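Local coordinates for protein triacylglycerol lipase (Clostridium botulinum, PDB 5AH1) that hydrolyses synthetic polyesters and probably triacylglycerols, as a zinc-binding esterase of the alpha/beta-hydrolase superfamily, at residues A[121-133]-A[296-308]. Residues are numbered along the deposited sequence; the frame is centred on the assembly and turned at random. Where two conformers were deposited one is given.
Sequences TVGPVSSNWDRAC and IWNSTKDIATYDL. With ZN (zinc ion), chain B.
Half of a zinc site is built where Asp130, in the first turn of helix 128-140, faces Asp302, in the loop before helix 304-308. Zinc is held by Asp130 OD1 at 1.9 Å and Asp302 OD2 at 2.0 Å; the carboxylates come from opposite directions, their planes 82° apart, and His150 and His156 complete the site. The metal probably offsets the repulsion between the two acids. Ser127, the N-cap of its helix, serves both: its OG accepts from Asp130 N and donates to Asp302 OD1 (2.7 Å), meeting that oxygen from above the carboxylate plane. A chi1 of -171° swings the Asp302 carboxylate away from its own backbone N, OD1 taking the serine and OD2 the metal. A water bridges Ser127 N, Asp130 OD2 and Asp302 O; Gln273 is a further polar partner of the Asp130 side chain. Farther along, Asp307 OD2 accepts from Asn128 N (2.8 Å, 163°) and from a water that in turn accepts from Trp129 N, thus gripping the helix's N-terminal end. Ala304 N donates to Val125 O (3.0 Å), while Val125 CG2 abuts the edge of the Trp297 ring at CH2 (3.8 Å). Two aspartates and two histidines around zinc, beside an alpha/beta-hydrolase core, are consistent with the zinc site of the thermoalkalophilic bacterial lipases.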
loop_
_atom_site.group_PDB
_atom_site.type_symbol
_atom_site.label_atom_id
_atom_site.label_comp_id
_atom_site.label_asym_id
_atom_site.label_seq_id
_atom_site.Cartn_x
_atom_site.Cartn_y
_atom_site.Cartn_z
ATOM N N THR A 121 10.996 -2.407 1.219
ATOM C CA THR A 121 10.874 -1.024 0.781
ATOM C C THR A 121 10.983 -0.972 -0.737
ATOM O O THR A 121 11.906 -1.555 -1.315
ATOM C CB THR A 121 11.903 -0.153 1.496
ATOM O OG1 THR A 121 11.600 -0.221 2.903
ATOM C CG2 THR A 121 11.845 1.284 1.012
ATOM N N VAL A 122 10.014 -0.313 -1.369
ATOM C CA VAL A 122 9.914 -0.222 -2.816
ATOM C C VAL A 122 9.676 1.236 -3.237
ATOM O O VAL A 122 9.596 2.117 -2.383
ATOM C CB VAL A 122 8.804 -1.165 -3.347
ATOM C CG1 VAL A 122 9.112 -2.622 -2.965
ATOM C CG2 VAL A 122 7.422 -0.754 -2.832
ATOM N N GLY A 123 9.582 1.505 -4.543
ATOM C CA GLY A 123 9.473 2.870 -5.004
ATOM C C GLY A 123 8.214 3.536 -4.462
ATOM O O GLY A 123 7.112 2.973 -4.591
ATOM N N PRO A 124 8.349 4.722 -3.854
ATOM C CA PRO A 124 7.180 5.368 -3.250
ATOM C C PRO A 124 6.138 5.858 -4.270
ATOM O O PRO A 124 4.967 6.010 -3.908
ATOM C CB PRO A 124 7.783 6.536 -2.466
ATOM C CG PRO A 124 9.084 6.808 -3.136
ATOM C CD PRO A 124 9.589 5.468 -3.570
ATOM N N VAL A 125 6.548 6.158 -5.503
ATOM C CA VAL A 125 5.616 6.700 -6.487
ATOM C C VAL A 125 5.663 5.978 -7.832
ATOM O O VAL A 125 5.129 6.464 -8.821
ATOM C CB VAL A 125 5.873 8.219 -6.685
ATOM C CG1 VAL A 125 5.671 8.989 -5.373
ATOM C CG2 VAL A 125 7.271 8.500 -7.242
ATOM N N SER A 126 6.289 4.810 -7.850
ATOM C CA SER A 126 6.372 4.004 -9.058
ATOM C C SER A 126 5.124 3.146 -9.272
ATOM O O SER A 126 4.270 3.021 -8.390
ATOM C CB SER A 126 7.638 3.160 -9.037
ATOM O OG SER A 126 8.771 4.020 -9.024
ATOM N N SER A 127 5.020 2.534 -10.450
ATOM C CA SER A 127 3.885 1.681 -10.753
ATOM C C SER A 127 3.895 0.415 -9.896
ATOM O O SER A 127 4.905 0.028 -9.328
ATOM C CB SER A 127 3.917 1.266 -12.209
ATOM O OG SER A 127 5.047 0.446 -12.443
ATOM N N ASN A 128 2.748 -0.248 -9.827
ATOM C CA ASN A 128 2.667 -1.523 -9.120
ATOM C C ASN A 128 3.549 -2.593 -9.767
ATOM O O ASN A 128 4.142 -3.409 -9.063
ATOM C CB ASN A 128 1.209 -1.977 -9.028
ATOM C CG ASN A 128 0.481 -1.293 -7.900
ATOM O OD1 ASN A 128 0.919 -1.379 -6.746
ATOM N ND2 ASN A 128 -0.640 -0.650 -8.195
ATOM N N TRP A 129 3.638 -2.611 -11.090
ATOM C CA TRP A 129 4.567 -3.531 -11.741
ATOM C C TRP A 129 5.995 -3.270 -11.254
ATOM O O TRP A 129 6.718 -4.186 -10.825
ATOM C CB TRP A 129 4.509 -3.356 -13.250
ATOM C CG TRP A 129 5.514 -4.189 -14.010
ATOM C CD1 TRP A 129 6.854 -3.910 -14.194
ATOM C CD2 TRP A 129 5.273 -5.429 -14.703
ATOM N NE1 TRP A 129 7.438 -4.892 -14.947
ATOM C CE2 TRP A 129 6.494 -5.830 -15.277
ATOM C CE3 TRP A 129 4.139 -6.248 -14.885
ATOM C CZ2 TRP A 129 6.607 -6.978 -16.060
ATOM C CZ3 TRP A 129 4.263 -7.382 -15.647
ATOM C CH2 TRP A 129 5.484 -7.748 -16.214
ATOM N N ASP A 130 6.418 -2.006 -11.313
ATOM C CA ASP A 130 7.791 -1.686 -10.944
ATOM C C ASP A 130 8.023 -2.040 -9.470
ATOM O O ASP A 130 9.048 -2.615 -9.112
ATOM C CB ASP A 130 8.112 -0.207 -11.182
ATOM C CG ASP A 130 8.182 0.190 -12.677
ATOM O OD1 ASP A 130 7.889 -0.637 -13.582
ATOM O OD2 ASP A 130 8.557 1.361 -12.936
ATOM N N ARG A 131 7.069 -1.677 -8.624
ATOM C CA ARG A 131 7.154 -1.993 -7.203
ATOM C C ARG A 131 7.194 -3.490 -6.917
ATOM O O ARG A 131 7.880 -3.920 -6.007
ATOM C CB ARG A 131 6.016 -1.300 -6.464
ATOM C CG ARG A 131 6.205 0.241 -6.401
ATOM C CD ARG A 131 4.934 0.955 -5.997
ATOM N NE ARG A 131 4.243 0.352 -4.854
ATOM C CZ ARG A 131 4.131 0.893 -3.643
ATOM N NH1 ARG A 131 4.801 1.990 -3.284
ATOM N NH2 ARG A 131 3.380 0.272 -2.748
ATOM N N ALA A 132 6.454 -4.276 -7.683
ATOM C CA ALA A 132 6.490 -5.722 -7.523
ATOM C C ALA A 132 7.863 -6.304 -7.889
ATOM O O ALA A 132 8.366 -7.190 -7.199
ATOM C CB ALA A 132 5.385 -6.384 -8.319
ATOM N N CYS A 133 8.461 -5.807 -8.972
ATOM C CA CYS A 133 9.796 -6.235 -9.353
ATOM C C CYS A 133 10.803 -5.845 -8.284
ATOM O O CYS A 133 11.721 -6.600 -7.977
ATOM C CB CYS A 133 10.197 -5.612 -10.692
ATOM S SG CYS A 133 9.177 -6.140 -12.112
ATOM N N ILE A 296 6.925 12.946 -16.484
ATOM C CA ILE A 296 6.461 11.618 -16.125
ATOM C C ILE A 296 4.993 11.602 -15.657
ATOM O O ILE A 296 4.254 10.657 -15.932
ATOM C CB ILE A 296 7.410 10.997 -15.068
ATOM C CG1 ILE A 296 7.226 9.495 -15.020
ATOM C CG2 ILE A 296 7.226 11.630 -13.692
ATOM C CD1 ILE A 296 8.282 8.811 -14.184
ATOM N N TRP A 297 4.573 12.666 -14.988
ATOM C CA TRP A 297 3.269 12.694 -14.337
ATOM C C TRP A 297 2.089 12.753 -15.287
ATOM O O TRP A 297 0.971 12.472 -14.864
ATOM C CB TRP A 297 3.202 13.831 -13.316
ATOM C CG TRP A 297 4.325 13.713 -12.344
ATOM C CD1 TRP A 297 5.388 14.547 -12.224
ATOM C CD2 TRP A 297 4.531 12.656 -11.413
ATOM N NE1 TRP A 297 6.241 14.091 -11.261
ATOM C CE2 TRP A 297 5.737 12.930 -10.740
ATOM C CE3 TRP A 297 3.804 11.513 -11.073
ATOM C CZ2 TRP A 297 6.239 12.099 -9.751
ATOM C CZ3 TRP A 297 4.293 10.696 -10.096
ATOM C CH2 TRP A 297 5.505 10.986 -9.440
ATOM N N ASN A 298 2.303 13.139 -16.547
ATOM C CA ASN A 298 1.218 13.119 -17.520
ATOM C C ASN A 298 1.575 12.417 -18.818
ATOM O O ASN A 298 0.856 12.583 -19.807
ATOM C CB ASN A 298 0.691 14.545 -17.784
ATOM C CG ASN A 298 1.690 15.422 -18.483
ATOM O OD1 ASN A 298 2.851 15.039 -18.676
ATOM N ND2 ASN A 298 1.243 16.621 -18.889
ATOM N N SER A 299 2.659 11.639 -18.833
ATOM C CA SER A 299 3.187 11.104 -20.097
ATOM C C SER A 299 3.387 9.596 -20.121
ATOM O O SER A 299 3.880 9.050 -21.102
ATOM C CB SER A 299 4.517 11.768 -20.438
ATOM O OG SER A 299 4.330 13.166 -20.626
ATOM N N THR A 300 3.006 8.921 -19.037
ATOM C CA THR A 300 3.053 7.460 -18.990
ATOM C C THR A 300 1.960 6.896 -18.092
ATOM O O THR A 300 1.542 7.547 -17.125
ATOM C CB THR A 300 4.428 6.943 -18.484
ATOM O OG1 THR A 300 4.471 5.516 -18.576
ATOM C CG2 THR A 300 4.711 7.346 -17.026
ATOM N N LYS A 301 1.478 5.701 -18.400
ATOM C CA LYS A 301 0.627 5.007 -17.438
ATOM C C LYS A 301 1.452 4.165 -16.464
ATOM O O LYS A 301 0.892 3.596 -15.530
ATOM C CB LYS A 301 -0.441 4.172 -18.135
ATOM C CG LYS A 301 0.060 2.989 -18.911
ATOM C CD LYS A 301 -1.138 2.218 -19.446
ATOM C CE LYS A 301 -0.756 0.921 -20.158
ATOM N NZ LYS A 301 -1.979 0.255 -20.719
ATOM N N ASP A 302 2.770 4.083 -16.671
ATOM C CA ASP A 302 3.624 3.287 -15.778
ATOM C C ASP A 302 4.112 4.074 -14.562
ATOM O O ASP A 302 5.322 4.220 -14.352
ATOM C CB ASP A 302 4.806 2.750 -16.593
ATOM C CG ASP A 302 5.647 1.728 -15.846
ATOM O OD1 ASP A 302 5.082 0.879 -15.112
ATOM O OD2 ASP A 302 6.885 1.756 -16.033
ATOM N N ILE A 303 3.174 4.586 -13.770
ATOM C CA ILE A 303 3.494 5.447 -12.628
ATOM C C ILE A 303 2.375 5.305 -11.579
ATOM O O ILE A 303 1.270 4.908 -11.921
ATOM C CB ILE A 303 3.709 6.908 -13.134
ATOM C CG1 ILE A 303 4.458 7.756 -12.107
ATOM C CG2 ILE A 303 2.393 7.512 -13.584
ATOM C CD1 ILE A 303 5.912 7.345 -11.902
ATOM N N ALA A 304 2.658 5.614 -10.315
ATOM C CA ALA A 304 1.683 5.317 -9.268
ATOM C C ALA A 304 0.352 6.049 -9.437
ATOM O O ALA A 304 -0.696 5.494 -9.142
ATOM C CB ALA A 304 2.258 5.618 -7.886
ATOM N N THR A 305 0.394 7.299 -9.873
ATOM C CA THR A 305 -0.812 8.108 -9.963
ATOM C C THR A 305 -1.832 7.495 -10.932
ATOM O O THR A 305 -3.042 7.543 -10.673
ATOM C CB THR A 305 -0.450 9.580 -10.302
ATOM O OG1 THR A 305 0.572 9.613 -11.294
ATOM C CG2 THR A 305 0.082 10.263 -9.067
ATOM N N TYR A 306 -1.361 6.870 -12.009
ATOM C CA TYR A 306 -2.253 6.142 -12.905
ATOM C C TYR A 306 -2.777 4.870 -12.238
ATOM O O TYR A 306 -3.978 4.580 -12.254
ATOM C CB TYR A 306 -1.569 5.795 -14.225
ATOM C CG TYR A 306 -2.446 4.911 -15.077
ATOM C CD1 TYR A 306 -3.470 5.440 -15.847
ATOM C CD2 TYR A 306 -2.286 3.532 -15.072
ATOM C CE1 TYR A 306 -4.289 4.630 -16.603
ATOM C CE2 TYR A 306 -3.103 2.720 -15.809
ATOM C CZ TYR A 306 -4.099 3.258 -16.579
ATOM O OH TYR A 306 -4.917 2.423 -17.309
ATOM N N ASP A 307 -1.875 4.097 -11.644
ATOM C CA ASP A 307 -2.241 2.816 -11.043
ATOM C C ASP A 307 -3.202 2.962 -9.856
ATOM O O ASP A 307 -3.929 2.018 -9.520
ATOM C CB ASP A 307 -0.968 2.069 -10.628
ATOM C CG ASP A 307 -0.395 1.184 -11.744
ATOM O OD1 ASP A 307 -0.950 1.184 -12.871
ATOM O OD2 ASP A 307 0.614 0.489 -11.468
ATOM N N LEU A 308 -3.176 4.125 -9.211
ATOM C CA LEU A 308 -4.078 4.472 -8.115
ATOM C C LEU A 308 -5.452 4.927 -8.556
ATOM O O LEU A 308 -6.384 4.905 -7.755
ATOM C CB LEU A 308 -3.462 5.564 -7.244
ATOM C CG LEU A 308 -2.247 5.123 -6.419
ATOM C CD1 LEU A 308 -1.529 6.326 -5.845
ATOM C CD2 LEU A 308 -2.641 4.160 -5.296
HETATM ZN ZN ZN B . 7.911 0.233 -15.314
HETATM O O HOH W 1 7.117 3.594 -12.367
HETATM O O HOH W 2 -2.613 -0.455 -10.441
HETATM O O HOH W 3 1.712 -1.451 -12.924
#